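Local coordinates for protein (soluble lytic transglycosylase SLT70) (Escherichia coli, PDB 1QSA) that catalyses exolytic cleavage of the glycosidic bonds between N-acetylmuramic acid and N-acetylglucosamine in peptidoglycan, leaving a 1,6-anhydro bond in the N-acetylmuramic acid residue, at residues A[324-329]-A[339-344]; A[296-301]-A[567-572]; A[11-16]-A[27-32]; A[1-6]-A[33-38]. One frame throughout, in Å; residues are numbered along the deposited sequence.

Overall arrangement
The chain begins with helix 3-18 of an alpha-superhelix. Contact 4 joins the start of this helix to residues 33-38 and closes a loop of about 30 residues. Contact 3 closes a shorter loop within it, where 11-16 of the same helix meets 27-32; the two centres are about 11 Å apart. Much later, helix 285-298 ends at 296-301. Residues 567-572, near the end of the chain, return to it and close contact 2. Contact 1, a local helix hairpin, lies inside that long loop and touches contact 2 through the D327-R301 salt bridge. Contacts 1 and 3 are on opposite sides of the chain's centre, about 65 Å apart between their centres.

Contact 1. Residues A[324-329]-A[339-344]; sequences WQADLL and KEILHQ
I341 and A326 face each other across an antiparallel helical hairpin of the alpha-superhelix. Helices 319-331 and 335-346 carry the contact. Their axes here come within 8.9 Å and run at 152° to each other. The interface is wholly apolar. The small side chain of A326 meets two branched ones. A326 CB lies 4.0 Å from I341 CG2 on the one residue and 3.8 Å from L342 CD2 on the next.

I341 divides its two branches between different partners. CG2 is anti to the backbone N and faces A326. CG1 is anti to the carbonyl carbon (chi1 -68°) and leads to CD1, which goes to L329. The L329 and I341 side chains cross at about a right angle, and their CD1 methyls touch at 3.9 Å. In one of its two conformers, Q325 approaches obliquely and lays its aliphatic part near I341 CD1, so this touch is uncertain. L342 starts off to one side, but its CD2 turns in to reach A326. Within the hairpin, L342 also touches Y323, and I341 touches R322.

Other parts of the fold hold the outside of the pair. D327 forms salt bridges with R301 and R359, W324 packs on helix 572-578, and L342 touches I360. The side chains that meet across the segments do so through carbon only. At the point where the backbones come closest, A326 CA and I341 CA are 6.2 Å apart.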
loop_
_atom_site.group_PDB
_atom_site.type_symbol
_atom_site.label_atom_id
_atom_site.label_comp_id
_atom_site.label_asym_id
_atom_site.label_seq_id
_atom_site.Cartn_x
_atom_site.Cartn_y
_atom_site.Cartn_z
ATOM N N TRP A 324 -0.279 -12.124 -24.245
ATOM C CA TRP A 324 -0.451 -13.580 -24.336
ATOM C C TRP A 324 -1.335 -14.000 -25.505
ATOM O O TRP A 324 -1.183 -15.105 -26.039
ATOM C CB TRP A 324 -0.847 -14.185 -22.986
ATOM C CG TRP A 324 0.343 -14.170 -22.035
ATOM C CD1 TRP A 324 0.525 -13.340 -20.956
ATOM C CD2 TRP A 324 1.554 -14.933 -22.158
ATOM N NE1 TRP A 324 1.779 -13.527 -20.417
ATOM C CE2 TRP A 324 2.434 -14.496 -21.130
ATOM C CE3 TRP A 324 1.986 -15.940 -23.041
ATOM C CZ2 TRP A 324 3.718 -15.025 -20.961
ATOM C CZ3 TRP A 324 3.272 -16.472 -22.870
ATOM C CH2 TRP A 324 4.122 -16.008 -21.834
ATOM N N GLN A 325 -2.191 -13.089 -25.964
ATOM C CA GLN A 325 -3.011 -13.373 -27.147
ATOM C C GLN A 325 -2.054 -13.384 -28.345
ATOM O O GLN A 325 -2.147 -14.247 -29.220
ATOM C CB GLN A 325 -4.073 -12.291 -27.342
ATOM C CG GLN A 325 -4.969 -12.529 -28.559
ATOM C CD GLN A 325 -5.767 -13.815 -28.454
ATOM O OE1 GLN A 325 -5.291 -14.894 -28.820
ATOM N NE2 GLN A 325 -6.991 -13.708 -27.947
ATOM N N ALA A 326 -1.135 -12.417 -28.367
ATOM C CA ALA A 326 -0.133 -12.320 -29.421
ATOM C C ALA A 326 0.747 -13.573 -29.402
ATOM O O ALA A 326 1.088 -14.110 -30.452
ATOM C CB ALA A 326 0.715 -11.082 -29.222
ATOM N N ASP A 327 1.112 -14.032 -28.201
ATOM C CA ASP A 327 1.943 -15.234 -28.055
ATOM C C ASP A 327 1.261 -16.463 -28.686
ATOM O O ASP A 327 1.898 -17.240 -29.400
ATOM C CB ASP A 327 2.232 -15.487 -26.575
ATOM C CG ASP A 327 3.154 -16.676 -26.353
ATOM O OD1 ASP A 327 4.390 -16.516 -26.475
ATOM O OD2 ASP A 327 2.635 -17.767 -26.067
ATOM N N LEU A 328 -0.038 -16.610 -28.434
ATOM C CA LEU A 328 -0.815 -17.718 -29.004
ATOM C C LEU A 328 -0.892 -17.606 -30.532
ATOM O O LEU A 328 -0.686 -18.596 -31.250
ATOM C CB LEU A 328 -2.234 -17.713 -28.441
ATOM C CG LEU A 328 -2.432 -18.117 -26.983
ATOM C CD1 LEU A 328 -3.874 -17.837 -26.593
ATOM C CD2 LEU A 328 -2.068 -19.599 -26.796
ATOM N N LEU A 329 -1.151 -16.396 -31.025
ATOM C CA LEU A 329 -1.253 -16.140 -32.468
ATOM C C LEU A 329 0.057 -16.422 -33.189
ATOM O O LEU A 329 0.061 -16.956 -34.296
ATOM C CB LEU A 329 -1.679 -14.693 -32.726
ATOM C CG LEU A 329 -3.150 -14.379 -32.436
ATOM C CD1 LEU A 329 -3.357 -12.856 -32.435
ATOM C CD2 LEU A 329 -4.068 -15.063 -33.465
ATOM N N LYS A 339 1.885 -9.538 -34.539
ATOM C CA LYS A 339 2.833 -8.431 -34.525
ATOM C C LYS A 339 2.190 -7.054 -34.484
ATOM O O LYS A 339 2.805 -6.100 -34.007
ATOM C CB LYS A 339 3.891 -8.582 -35.622
ATOM C CG LYS A 339 4.850 -9.748 -35.296
ATOM C CD LYS A 339 5.984 -9.926 -36.283
ATOM C CE LYS A 339 6.783 -11.194 -35.941
ATOM N NZ LYS A 339 7.861 -11.458 -36.931
ATOM N N GLU A 340 0.938 -6.961 -34.920
ATOM C CA GLU A 340 0.233 -5.685 -34.842
ATOM C C GLU A 340 -0.077 -5.437 -33.359
ATOM O O GLU A 340 0.049 -4.304 -32.873
ATOM C CB GLU A 340 -1.041 -5.702 -35.687
ATOM C CG GLU A 340 -1.862 -4.406 -35.616
ATOM C CD GLU A 340 -1.061 -3.135 -35.929
ATOM O OE1 GLU A 340 -0.177 -3.161 -36.819
ATOM O OE2 GLU A 340 -1.329 -2.096 -35.278
ATOM N N ILE A 341 -0.438 -6.497 -32.631
ATOM C CA ILE A 341 -0.722 -6.369 -31.200
ATOM C C ILE A 341 0.550 -5.938 -30.479
ATOM O O ILE A 341 0.522 -5.023 -29.650
ATOM C CB ILE A 341 -1.229 -7.700 -30.559
ATOM C CG1 ILE A 341 -2.617 -8.065 -31.100
ATOM C CG2 ILE A 341 -1.269 -7.564 -29.010
ATOM C CD1 ILE A 341 -3.120 -9.441 -30.645
ATOM N N LEU A 342 1.661 -6.599 -30.796
ATOM C CA LEU A 342 2.959 -6.293 -30.190
ATOM C C LEU A 342 3.376 -4.857 -30.515
ATOM O O LEU A 342 3.842 -4.135 -29.643
ATOM C CB LEU A 342 4.023 -7.293 -30.663
ATOM C CG LEU A 342 3.793 -8.745 -30.215
ATOM C CD1 LEU A 342 4.942 -9.617 -30.709
ATOM C CD2 LEU A 342 3.694 -8.827 -28.680
ATOM N N HIS A 343 3.171 -4.426 -31.759
ATOM C CA HIS A 343 3.532 -3.062 -32.137
ATOM C C HIS A 343 2.663 -2.036 -31.406
ATOM O O HIS A 343 3.149 -0.964 -31.046
ATOM C CB HIS A 343 3.469 -2.874 -33.659
ATOM C CG HIS A 343 4.687 -3.377 -34.375
ATOM N ND1 HIS A 343 4.619 -4.176 -35.497
ATOM C CD2 HIS A 343 6.004 -3.195 -34.127
ATOM C CE1 HIS A 343 5.842 -4.464 -35.908
ATOM N NE2 HIS A 343 6.700 -3.881 -35.091
ATOM N N GLN A 344 1.392 -2.364 -31.178
ATOM C CA GLN A 344 0.507 -1.455 -30.441
ATOM C C GLN A 344 0.980 -1.360 -28.990
ATOM O O GLN A 344 0.980 -0.288 -28.392
ATOM C CB GLN A 344 -0.945 -1.923 -30.503
ATOM C CG GLN A 344 -1.623 -1.573 -31.813
ATOM C CD GLN A 344 -1.496 -0.095 -32.147
ATOM O OE1 GLN A 344 -2.114 0.756 -31.503
ATOM N NE2 GLN A 344 -0.670 0.218 -33.140
#

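Contact 2. Residues A[296-301]-A[567-572]; sequences LGTGDR and AGRIDA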
loop_
_atom_site.group_PDB
_atom_site.type_symbol
_atom_site.label_atom_id
_atom_site.label_comp_id
_atom_site.label_asym_id
_atom_site.label_seq_id
_atom_site.Cartn_x
_atom_site.Cartn_y
_atom_site.Cartn_z
ATOM N N LEU A 296 -0.249 -20.695 -17.678
ATOM C CA LEU A 296 1.046 -20.098 -18.007
ATOM C C LEU A 296 2.170 -20.679 -17.146
ATOM O O LEU A 296 3.285 -20.907 -17.619
ATOM C CB LEU A 296 1.024 -18.581 -17.783
ATOM C CG LEU A 296 0.319 -17.738 -18.846
ATOM C CD1 LEU A 296 0.317 -16.267 -18.407
ATOM C CD2 LEU A 296 1.004 -17.889 -20.203
ATOM N N GLY A 297 1.861 -20.929 -15.882
ATOM C CA GLY A 297 2.867 -21.453 -14.970
ATOM C C GLY A 297 3.233 -22.913 -15.179
ATOM O O GLY A 297 4.195 -23.391 -14.585
ATOM N N THR A 298 2.479 -23.615 -16.025
ATOM C CA THR A 298 2.752 -25.031 -16.275
ATOM C C THR A 298 3.060 -25.351 -17.734
ATOM O O THR A 298 3.235 -26.522 -18.096
ATOM C CB THR A 298 1.578 -25.911 -15.776
ATOM O OG1 THR A 298 0.377 -25.568 -16.480
ATOM C CG2 THR A 298 1.360 -25.716 -14.278
ATOM N N GLY A 299 3.093 -24.320 -18.581
ATOM C CA GLY A 299 3.391 -24.529 -19.995
ATOM C C GLY A 299 2.251 -25.186 -20.750
ATOM O O GLY A 299 2.453 -25.797 -21.803
ATOM N N ASP A 300 1.049 -25.044 -20.218
ATOM C CA ASP A 300 -0.149 -25.632 -20.811
ATOM C C ASP A 300 -0.657 -24.765 -21.961
ATOM O O ASP A 300 -1.434 -23.832 -21.753
ATOM C CB ASP A 300 -1.214 -25.768 -19.720
ATOM C CG ASP A 300 -2.483 -26.462 -20.193
ATOM O OD1 ASP A 300 -2.603 -26.878 -21.371
ATOM O OD2 ASP A 300 -3.383 -26.591 -19.350
ATOM N N ARG A 301 -0.253 -25.110 -23.180
ATOM C CA ARG A 301 -0.668 -24.339 -24.358
ATOM C C ARG A 301 -2.164 -24.392 -24.668
ATOM O O ARG A 301 -2.775 -23.351 -24.929
ATOM C CB ARG A 301 0.155 -24.724 -25.586
ATOM C CG ARG A 301 1.657 -24.608 -25.374
ATOM C CD ARG A 301 2.068 -23.186 -24.979
ATOM N NE ARG A 301 1.915 -22.273 -26.113
ATOM C CZ ARG A 301 1.928 -20.947 -26.028
ATOM N NH1 ARG A 301 2.045 -20.351 -24.847
ATOM N NH2 ARG A 301 1.801 -20.214 -27.127
ATOM N N ALA A 567 9.005 -25.972 -12.979
ATOM C CA ALA A 567 9.895 -27.090 -13.298
ATOM C C ALA A 567 10.584 -27.107 -14.669
ATOM O O ALA A 567 10.734 -28.178 -15.280
ATOM C CB ALA A 567 9.140 -28.402 -13.067
ATOM N N GLY A 568 11.025 -25.936 -15.130
ATOM C CA GLY A 568 11.729 -25.833 -16.401
ATOM C C GLY A 568 10.900 -25.913 -17.672
ATOM O O GLY A 568 11.457 -25.962 -18.774
ATOM N N ARG A 569 9.579 -25.854 -17.525
ATOM C CA ARG A 569 8.660 -25.962 -18.653
ATOM C C ARG A 569 8.266 -24.656 -19.336
ATOM O O ARG A 569 7.684 -24.687 -20.422
ATOM C CB ARG A 569 7.359 -26.631 -18.196
ATOM C CG ARG A 569 7.488 -28.098 -17.772
ATOM C CD ARG A 569 6.163 -28.624 -17.231
ATOM N NE ARG A 569 5.780 -27.996 -15.964
ATOM C CZ ARG A 569 4.673 -28.287 -15.291
ATOM N NH1 ARG A 569 3.814 -29.198 -15.758
ATOM N NH2 ARG A 569 4.420 -27.673 -14.154
ATOM N N ILE A 570 8.581 -23.516 -18.724
ATOM C CA ILE A 570 8.105 -22.238 -19.285
ATOM C C ILE A 570 9.162 -21.171 -19.565
ATOM O O ILE A 570 10.338 -21.347 -19.242
ATOM C CB ILE A 570 6.991 -21.645 -18.377
ATOM C CG1 ILE A 570 7.595 -21.098 -17.075
ATOM C CG2 ILE A 570 5.956 -22.738 -18.045
ATOM C CD1 ILE A 570 6.556 -20.687 -16.026
ATOM N N ASP A 571 8.746 -20.068 -20.192
ATOM C CA ASP A 571 9.690 -19.001 -20.487
ATOM C C ASP A 571 9.703 -17.905 -19.414
ATOM O O ASP A 571 8.940 -17.959 -18.447
ATOM C CB ASP A 571 9.522 -18.448 -21.924
ATOM C CG ASP A 571 8.250 -17.617 -22.133
ATOM O OD1 ASP A 571 7.648 -17.103 -21.179
ATOM O OD2 ASP A 571 7.872 -17.436 -23.308
ATOM N N ALA A 572 10.611 -16.945 -19.573
ATOM C CA ALA A 572 10.783 -15.852 -18.610
ATOM C C ALA A 572 9.525 -15.035 -18.330
ATOM O O ALA A 572 9.205 -14.741 -17.167
ATOM C CB ALA A 572 11.896 -14.927 -19.081
#
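T298 OG1 is held by two backbone carbonyls of its own helix, that of M294 and, weakly, that of A295. With OG1 so held, CB and CG2 of T298 lie against the guanidinium of R569. CG2 lies 3.6 Å from R569 NH2, and the two side chains run side by side in the same direction. T298 O sits over one face of the guanidinium, 3.4 Å above its plane and offset toward the rim. A bend at chi3 (-68°) places R569 NE, which is hydrogen-bonded to the carbonyl of S566. NH2 bonds the carbonyl of N565, near the end of helix 556-566.

I570 fills the other half of the contact. Its CG2 is anti to the carbonyl carbon and touches both L296 O and G299 N, each at 3.3 Å. Its CD1 lies 3.6 Å from L296 O. These backbone atoms belong to the Schellman motif that ends helix 285-298. G299 has the positive phi of that motif, 73°, and a beta carbon here would press on R569 O.

An alanine in place of I570 would probably open a gap beside L296 O and G299 N, and leave the turn loosely seated on the loop. Backbone bonds from G568 and I570 to Y618 fix this loop to the C terminus. The contact thus joins the superhelix to a loop in the Slt catalytic domain range. R569 brings positive charge to the carbonyl ends of two helices, an arrangement likely to be favourable electrostatically.

Contact 3. Residues A[11-16]-A[27-32]; sequences AQIKQA and QMMPGL. With ACT (acetate ion), chain O.
This is apolar packing of I13 against M28, M29 and L32, in the first helical hairpin of the alpha-superhelix. Helix 3-18 supplies I13, and the end of helix 22-28 with the turn after it supplies the other three. The contact is largely buried, and I13 is its centre.

The CG1 of I13 is anti to the backbone N (chi1 -161°), and from it CD1 reaches into the turn. CD1 lies 3.6 Å from M28 CB. It also comes 3.6 Å from M29 N. The other branch, CG2, meets L32 CD1 at 3.8 Å, and these two side chains reach toward each other tip to tip. M28 slides past I13 in the opposite direction. Its chain bends at chi3 (77°), which sets the CE methyl 4.0 Å from Q12 CB and 3.9 Å from I13 N.

An alanine in place of I13 would probably open a gap beside M28 CB and L32 CD1, where the CD1 and CG2 methyls had packed. L41 of helix 38-48 packs on M29 and L32. K14 points elsewhere. Its NZ donates to an acetate oxygen, OXT, at 2.8 Å, and Y10 OH binds the same ion, which is probably from the crystallisation liquor.

Carbon of I13 and Q12 meets carbon and sulfur of the other segment. The contact is therefore probably held mainly by close packing, with the hydrogen bond from R9 of the first helix to G31 O as a polar tie nearby.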
loop_
_atom_site.group_PDB
_atom_site.type_symbol
_atom_site.label_atom_id
_atom_site.label_comp_id
_atom_site.label_asym_id
_atom_site.label_seq_id
_atom_site.Cartn_x
_atom_site.Cartn_y
_atom_site.Cartn_z
ATOM N N ALA A 11 19.416 24.178 15.319
ATOM C CA ALA A 11 19.942 22.897 15.792
ATOM C C ALA A 11 20.268 22.991 17.291
ATOM O O ALA A 11 19.985 22.064 18.060
ATOM C CB ALA A 11 21.190 22.516 15.000
ATOM N N GLN A 12 20.792 24.133 17.712
ATOM C CA GLN A 12 21.165 24.328 19.111
ATOM C C GLN A 12 19.975 24.400 20.058
ATOM O O GLN A 12 20.021 23.827 21.162
ATOM C CB GLN A 12 22.105 25.537 19.236
ATOM C CG GLN A 12 23.474 25.249 18.584
ATOM C CD GLN A 12 24.194 26.491 18.066
ATOM O OE1 GLN A 12 23.672 27.608 18.119
ATOM N NE2 GLN A 12 25.408 26.290 17.540
ATOM N N ILE A 13 18.894 25.052 19.639
ATOM C CA ILE A 13 17.725 25.146 20.507
ATOM C C ILE A 13 17.068 23.768 20.666
ATOM O O ILE A 13 16.576 23.438 21.736
ATOM C CB ILE A 13 16.718 26.236 20.041
ATOM C CG1 ILE A 13 15.792 26.624 21.197
ATOM C CG2 ILE A 13 15.897 25.762 18.842
ATOM C CD1 ILE A 13 14.849 27.777 20.857
ATOM N N LYS A 14 17.106 22.955 19.616
ATOM C CA LYS A 14 16.530 21.608 19.673
ATOM C C LYS A 14 17.357 20.728 20.608
ATOM O O LYS A 14 16.811 19.922 21.354
ATOM C CB LYS A 14 16.469 20.993 18.275
ATOM C CG LYS A 14 15.341 21.557 17.440
ATOM C CD LYS A 14 15.473 21.145 15.974
ATOM C CE LYS A 14 15.358 19.634 15.782
ATOM N NZ LYS A 14 15.378 19.289 14.320
ATOM N N GLN A 15 18.676 20.890 20.565
ATOM C CA GLN A 15 19.571 20.134 21.436
ATOM C C GLN A 15 19.258 20.498 22.897
ATOM O O GLN A 15 19.158 19.617 23.747
ATOM C CB GLN A 15 21.023 20.471 21.098
ATOM C CG GLN A 15 22.074 19.796 21.975
ATOM C CD GLN A 15 23.498 20.208 21.574
ATOM O OE1 GLN A 15 23.822 21.401 21.515
ATOM N NE2 GLN A 15 24.345 19.225 21.294
ATOM N N ALA A 16 19.092 21.791 23.174
ATOM C CA ALA A 16 18.780 22.248 24.529
ATOM C C ALA A 16 17.421 21.711 24.984
ATOM O O ALA A 16 17.282 21.213 26.105
ATOM C CB ALA A 16 18.784 23.783 24.593
ATOM N N GLN A 27 15.437 31.662 26.251
ATOM C CA GLN A 27 16.268 32.763 25.786
ATOM C C GLN A 27 16.434 32.778 24.271
ATOM O O GLN A 27 16.474 33.845 23.662
ATOM C CB GLN A 27 17.646 32.712 26.450
ATOM C CG GLN A 27 18.516 33.908 26.095
ATOM C CD GLN A 27 19.880 33.862 26.749
ATOM O OE1 GLN A 27 20.048 33.311 27.849
ATOM N NE2 GLN A 27 20.872 34.434 26.076
ATOM N N MET A 28 16.520 31.592 23.673
ATOM C CA MET A 28 16.718 31.459 22.232
ATOM C C MET A 28 15.491 31.576 21.329
ATOM O O MET A 28 15.606 31.984 20.169
ATOM C CB MET A 28 17.405 30.123 21.922
ATOM C CG MET A 28 18.852 30.027 22.403
ATOM S SD MET A 28 19.605 28.466 21.905
ATOM C CE MET A 28 19.932 28.805 20.159
ATOM N N MET A 29 14.322 31.204 21.843
ATOM C CA MET A 29 13.115 31.224 21.032
ATOM C C MET A 29 12.795 32.514 20.283
ATOM O O MET A 29 12.600 32.481 19.066
ATOM C CB MET A 29 11.897 30.854 21.891
ATOM C CG MET A 29 11.611 29.376 22.010
ATOM S SD MET A 29 11.072 28.680 20.443
ATOM C CE MET A 29 9.312 29.049 20.454
ATOM N N PRO A 30 12.752 33.669 20.983
ATOM C CA PRO A 30 12.436 34.932 20.297
ATOM C C PRO A 30 13.350 35.278 19.120
ATOM O O PRO A 30 12.897 35.853 18.125
ATOM C CB PRO A 30 12.571 35.976 21.411
ATOM C CG PRO A 30 12.324 35.207 22.653
ATOM C CD PRO A 30 13.020 33.902 22.413
ATOM N N GLY A 31 14.627 34.919 19.228
ATOM C CA GLY A 31 15.576 35.215 18.173
ATOM C C GLY A 31 15.400 34.379 16.916
ATOM O O GLY A 31 16.048 34.646 15.906
ATOM N N LEU A 32 14.553 33.351 16.978
ATOM C CA LEU A 32 14.333 32.487 15.818
ATOM C C LEU A 32 13.019 32.744 15.062
ATOM O O LEU A 32 12.686 32.012 14.136
ATOM C CB LEU A 32 14.445 31.013 16.237
ATOM C CG LEU A 32 15.877 30.458 16.389
ATOM C CD1 LEU A 32 15.907 29.172 17.213
ATOM C CD2 LEU A 32 16.474 30.210 15.002
HETATM C C ACT O . 11.897 19.513 13.004
HETATM O O ACT O . 11.802 18.313 13.328
HETATM O OXT ACT O . 12.902 20.198 13.272
HETATM C CH3 ACT O . 10.758 20.160 12.231
#

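Contact 4. Residues A[1-6]-A[33-38]; sequences DSLDEQ and KDYPLY
Q6 and Y35 form the tight part of this contact, between the first turn of helix 3-18 and the loop before helix 38-48. Q6 CB comes 3.5 Å from Y35 CD1. The two side chains slide past each other in opposite directions, and the amide stands at 76° to the ring. Q6 OE1 lies at the ring edge, in its plane, 3.6 Å from Y35 CD1. Further along the edge, L3 CD1 meets Y35 CE1 at 3.7 Å. L3 CD1 also touches P36 CD. The phenol oxygen is hydrogen-bonded to E390 and W394, so the loop is tied to the L domain range, and L3 and P36 pack on E390 too.

The D34 side is looser. Q6 NE2 is 3.9 Å from D34 CB and makes no bond to its carboxylate. Q6 NE2 instead bonds D1 OD2 at 3.1 Å, meeting that oxygen from above the carboxylate plane. R9 forms a salt bridge with the same D1 oxygen. A water bridges the segments: it donates to Q6 OE1 at 2.7 Å and only weakly to D34 O. The amide of Q6 is therefore gripped at both ends. S2 caps the helix, its OG accepting from E5 N. With D1 and D34 carboxylates 5.9 Å apart (OD2 to OD2), R9 probably offsets part of their mutual repulsion.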
loop_
_atom_site.group_PDB
_atom_site.type_symbol
_atom_site.label_atom_id
_atom_site.label_comp_id
_atom_site.label_asym_id
_atom_site.label_seq_id
_atom_site.Cartn_x
_atom_site.Cartn_y
_atom_site.Cartn_z
ATOM N N ASP A 1 21.831 39.119 11.211
ATOM C CA ASP A 1 21.402 37.685 11.166
ATOM C C ASP A 1 21.374 37.194 9.719
ATOM O O ASP A 1 21.524 37.978 8.781
ATOM C CB ASP A 1 20.012 37.531 11.799
ATOM C CG ASP A 1 19.760 36.130 12.361
ATOM O OD1 ASP A 1 20.688 35.291 12.373
ATOM O OD2 ASP A 1 18.613 35.889 12.797
ATOM N N SER A 2 21.235 35.882 9.544
ATOM C CA SER A 2 21.176 35.278 8.224
ATOM C C SER A 2 20.582 33.891 8.365
ATOM O O SER A 2 20.512 33.345 9.471
ATOM C CB SER A 2 22.577 35.133 7.615
ATOM O OG SER A 2 23.353 34.161 8.314
ATOM N N LEU A 3 20.139 33.339 7.245
ATOM C CA LEU A 3 19.582 31.990 7.238
ATOM C C LEU A 3 20.632 31.013 7.782
ATOM O O LEU A 3 20.316 30.115 8.562
ATOM C CB LEU A 3 19.203 31.578 5.813
ATOM C CG LEU A 3 18.599 30.177 5.669
ATOM C CD1 LEU A 3 17.307 30.127 6.458
ATOM C CD2 LEU A 3 18.333 29.850 4.195
ATOM N N ASP A 4 21.885 31.201 7.380
ATOM C CA ASP A 4 22.948 30.326 7.839
ATOM C C ASP A 4 23.107 30.370 9.365
ATOM O O ASP A 4 23.230 29.319 10.005
ATOM C CB ASP A 4 24.262 30.675 7.144
ATOM C CG ASP A 4 25.367 29.693 7.481
ATOM O OD1 ASP A 4 25.424 28.609 6.859
ATOM O OD2 ASP A 4 26.153 30.001 8.389
ATOM N N GLU A 5 23.087 31.571 9.952
ATOM C CA GLU A 5 23.205 31.693 11.413
ATOM C C GLU A 5 21.981 31.105 12.113
ATOM O O GLU A 5 22.107 30.466 13.163
ATOM C CB GLU A 5 23.380 33.149 11.827
ATOM C CG GLU A 5 24.793 33.639 11.578
ATOM C CD GLU A 5 24.987 35.081 11.971
ATOM O OE1 GLU A 5 24.591 35.471 13.096
ATOM O OE2 GLU A 5 25.559 35.819 11.154
ATOM N N GLN A 6 20.805 31.330 11.537
ATOM C CA GLN A 6 19.564 30.789 12.105
ATOM C C GLN A 6 19.610 29.258 12.143
ATOM O O GLN A 6 19.124 28.634 13.100
ATOM C CB GLN A 6 18.358 31.261 11.296
ATOM C CG GLN A 6 18.075 32.749 11.495
ATOM C CD GLN A 6 17.207 33.353 10.394
ATOM O OE1 GLN A 6 16.740 32.653 9.492
ATOM N NE2 GLN A 6 16.960 34.658 10.490
ATOM N N LYS A 33 12.314 33.823 15.399
ATOM C CA LYS A 33 11.035 34.117 14.738
ATOM C C LYS A 33 11.098 34.228 13.223
ATOM O O LYS A 33 10.120 33.907 12.547
ATOM C CB LYS A 33 10.382 35.384 15.309
ATOM C CG LYS A 33 9.859 35.212 16.719
ATOM C CD LYS A 33 9.374 36.544 17.295
ATOM C CE LYS A 33 8.989 36.394 18.758
ATOM N NZ LYS A 33 8.786 37.717 19.423
ATOM N N ASP A 34 12.226 34.687 12.687
ATOM C CA ASP A 34 12.351 34.832 11.236
ATOM C C ASP A 34 12.810 33.576 10.495
ATOM O O ASP A 34 12.854 33.572 9.267
ATOM C CB ASP A 34 13.278 35.993 10.876
ATOM C CG ASP A 34 12.677 37.353 11.205
ATOM O OD1 ASP A 34 11.450 37.462 11.436
ATOM O OD2 ASP A 34 13.449 38.327 11.223
ATOM N N TYR A 35 13.170 32.527 11.230
ATOM C CA TYR A 35 13.609 31.277 10.601
ATOM C C TYR A 35 12.368 30.525 10.077
ATOM O O TYR A 35 11.358 30.452 10.781
ATOM C CB TYR A 35 14.353 30.423 11.625
ATOM C CG TYR A 35 14.936 29.156 11.041
ATOM C CD1 TYR A 35 15.870 29.211 9.993
ATOM C CD2 TYR A 35 14.553 27.901 11.518
ATOM C CE1 TYR A 35 16.403 28.046 9.436
ATOM C CE2 TYR A 35 15.076 26.730 10.974
ATOM C CZ TYR A 35 15.995 26.800 9.933
ATOM O OH TYR A 35 16.465 25.631 9.401
ATOM N N PRO A 36 12.419 29.972 8.841
ATOM C CA PRO A 36 11.252 29.257 8.297
ATOM C C PRO A 36 10.625 28.205 9.191
ATOM O O PRO A 36 9.402 28.044 9.163
ATOM C CB PRO A 36 11.776 28.651 6.993
ATOM C CG PRO A 36 12.782 29.702 6.528
ATOM C CD PRO A 36 13.485 30.102 7.826
ATOM N N LEU A 37 11.441 27.503 9.973
ATOM C CA LEU A 37 10.891 26.465 10.843
ATOM C C LEU A 37 10.421 26.926 12.234
ATOM O O LEU A 37 10.034 26.097 13.062
ATOM C CB LEU A 37 11.835 25.262 10.940
ATOM C CG LEU A 37 12.260 24.641 9.595
ATOM C CD1 LEU A 37 13.056 23.366 9.848
ATOM C CD2 LEU A 37 11.059 24.322 8.712
ATOM N N TYR A 38 10.375 28.235 12.470
ATOM C CA TYR A 38 9.896 28.743 13.762
ATOM C C TYR A 38 8.500 28.179 14.120
ATOM O O TYR A 38 8.270 27.814 15.267
ATOM C CB TYR A 38 9.898 30.275 13.779
ATOM C CG TYR A 38 9.478 30.843 15.106
ATOM C CD1 TYR A 38 10.340 30.816 16.209
ATOM C CD2 TYR A 38 8.205 31.368 15.271
ATOM C CE1 TYR A 38 9.926 31.306 17.458
ATOM C CE2 TYR A 38 7.779 31.857 16.504
ATOM C CZ TYR A 38 8.638 31.821 17.587
ATOM O OH TYR A 38 8.179 32.290 18.798
HETATM O O HOH W 1 15.611 33.445 7.202
#